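Local coordinates for conserved hypothetical protein (Sulfolobus solfataricus, PDB 2FNA) that probably binds and hydrolyses ATP as an archaeal AAA+ ATPase that carries a C-terminal winged-helix domain, at residues T330-K334 and H335-I339. Numbering follows the deposited sequence.
Sequences TQLTK and HSWII
Leu332 and Trp337 meet where helix 322-334 ends in a Schellman motif and the chain turns into strand 338-340 of the winged helix-turn-helix domain. Trp337 N donates to Leu332 O (2.8 Å, N-H...O 160°), while Ser336, at positive phi, makes a weak bond from its N to Thr333 O. The tight side is largely apolar: Leu332 CD2 rests on Trp337 CB at 3.8 Å. A chi1 of 67° tucks Ile338 CG1 between its own N and C, against Leu332 CB and Thr333 OG1, a hydroxyl bonded to Leu329 O. Phe278 and Phe281 of helix 259-282 extend this side, each edge-to-face with the indole. Gln331 O accepts from His335 N (3.0 Å) and lies in the imidazole plane, 3.1 Å from His335 CD2. Looser are the side-chain ends, amide and ring planes 62° apart, where a water joins Gln331 OE1 (2.7 Å) to His335 NE2; Arg285 also binds OE1, and Glu179 binds His335 ND1. Lys334 NZ reaches a salt bridge with Asp185. A second water donates to both Thr333 O and Ile338 O. Direct bonds and water thus take up carbonyls of the last helical turn, and both ring nitrogens of His335 have partners, which should restrict rotation of its imidazole.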
# COMPACT_ATOMS: atom_id res chain seq x y z
N THR A 330 -14.06 -0.09 14.15
CA THR A 330 -13.12 1.01 13.87
C THR A 330 -11.77 0.50 13.38
O THR A 330 -11.18 1.08 12.47
CB THR A 330 -12.89 1.89 15.12
OG1 THR A 330 -14.10 2.55 15.45
CG2 THR A 330 -11.77 2.93 14.89
N GLN A 331 -11.26 -0.56 14.01
CA GLN A 331 -10.00 -1.13 13.59
C GLN A 331 -10.12 -1.70 12.16
O GLN A 331 -9.25 -1.45 11.31
CB GLN A 331 -9.55 -2.20 14.59
CG GLN A 331 -9.06 -1.63 15.92
CD GLN A 331 -7.90 -0.67 15.72
OE1 GLN A 331 -6.80 -1.07 15.35
NE2 GLN A 331 -8.15 0.62 15.95
N LEU A 332 -11.19 -2.43 11.90
CA LEU A 332 -11.45 -3.05 10.58
C LEU A 332 -11.55 -1.98 9.50
O LEU A 332 -10.98 -2.12 8.39
CB LEU A 332 -12.74 -3.91 10.64
CG LEU A 332 -12.59 -5.25 11.38
CD1 LEU A 332 -13.92 -5.95 11.60
CD2 LEU A 332 -11.65 -6.17 10.61
N THR A 333 -12.24 -0.89 9.82
CA THR A 333 -12.37 0.24 8.89
C THR A 333 -11.02 0.94 8.64
O THR A 333 -10.70 1.30 7.49
CB THR A 333 -13.39 1.26 9.38
OG1 THR A 333 -14.65 0.61 9.58
CG2 THR A 333 -13.59 2.35 8.38
N LYS A 334 -10.24 1.14 9.70
CA LYS A 334 -8.94 1.82 9.58
C LYS A 334 -7.97 1.01 8.73
O LYS A 334 -7.11 1.58 8.08
CB LYS A 334 -8.28 2.02 10.95
CG LYS A 334 -9.01 2.97 11.88
CD LYS A 334 -8.41 4.36 11.87
CE LYS A 334 -8.54 5.00 13.24
NZ LYS A 334 -8.36 6.46 13.13
N HIS A 335 -8.08 -0.32 8.82
CA HIS A 335 -7.20 -1.23 8.12
C HIS A 335 -7.82 -1.67 6.76
O HIS A 335 -7.22 -2.45 6.02
CB HIS A 335 -6.81 -2.41 9.02
CG HIS A 335 -5.91 -2.03 10.17
ND1 HIS A 335 -4.54 -2.21 10.13
CD2 HIS A 335 -6.18 -1.45 11.36
CE1 HIS A 335 -4.01 -1.78 11.26
NE2 HIS A 335 -4.99 -1.31 12.02
N SER A 336 -8.96 -1.07 6.41
CA SER A 336 -9.57 -1.19 5.07
C SER A 336 -10.14 -2.59 4.78
O SER A 336 -10.24 -3.01 3.61
CB SER A 336 -8.60 -0.72 4.01
OG SER A 336 -8.46 0.69 4.07
N TRP A 337 -10.60 -3.28 5.82
CA TRP A 337 -11.24 -4.59 5.65
C TRP A 337 -12.68 -4.41 5.27
O TRP A 337 -13.22 -5.15 4.41
CB TRP A 337 -11.09 -5.46 6.90
CG TRP A 337 -9.75 -5.96 6.98
CD1 TRP A 337 -8.71 -5.43 7.67
CD2 TRP A 337 -9.23 -7.06 6.24
NE1 TRP A 337 -7.57 -6.16 7.45
CE2 TRP A 337 -7.86 -7.16 6.56
CE3 TRP A 337 -9.78 -7.98 5.35
CZ2 TRP A 337 -7.05 -8.15 6.02
CZ3 TRP A 337 -8.98 -8.95 4.81
CH2 TRP A 337 -7.63 -9.03 5.14
N ILE A 338 -13.30 -3.41 5.91
CA ILE A 338 -14.67 -3.01 5.63
C ILE A 338 -14.80 -1.52 5.34
O ILE A 338 -13.86 -0.75 5.55
CB ILE A 338 -15.60 -3.43 6.79
CG1 ILE A 338 -15.31 -2.67 8.09
CG2 ILE A 338 -15.47 -4.94 7.03
CD1 ILE A 338 -16.21 -3.07 9.28
N ILE A 339 -15.95 -1.14 4.79
CA ILE A 339 -16.31 0.24 4.52
C ILE A 339 -17.77 0.41 4.97
O ILE A 339 -18.59 -0.48 4.78
CB ILE A 339 -16.12 0.60 3.01
CG1 ILE A 339 -14.64 0.42 2.62
CG2 ILE A 339 -16.51 2.05 2.74
CD1 ILE A 339 -14.32 0.46 1.12
O HOH W 1 -4.32 -0.15 14.69
O HOH W 2 -12.77 1.41 5.13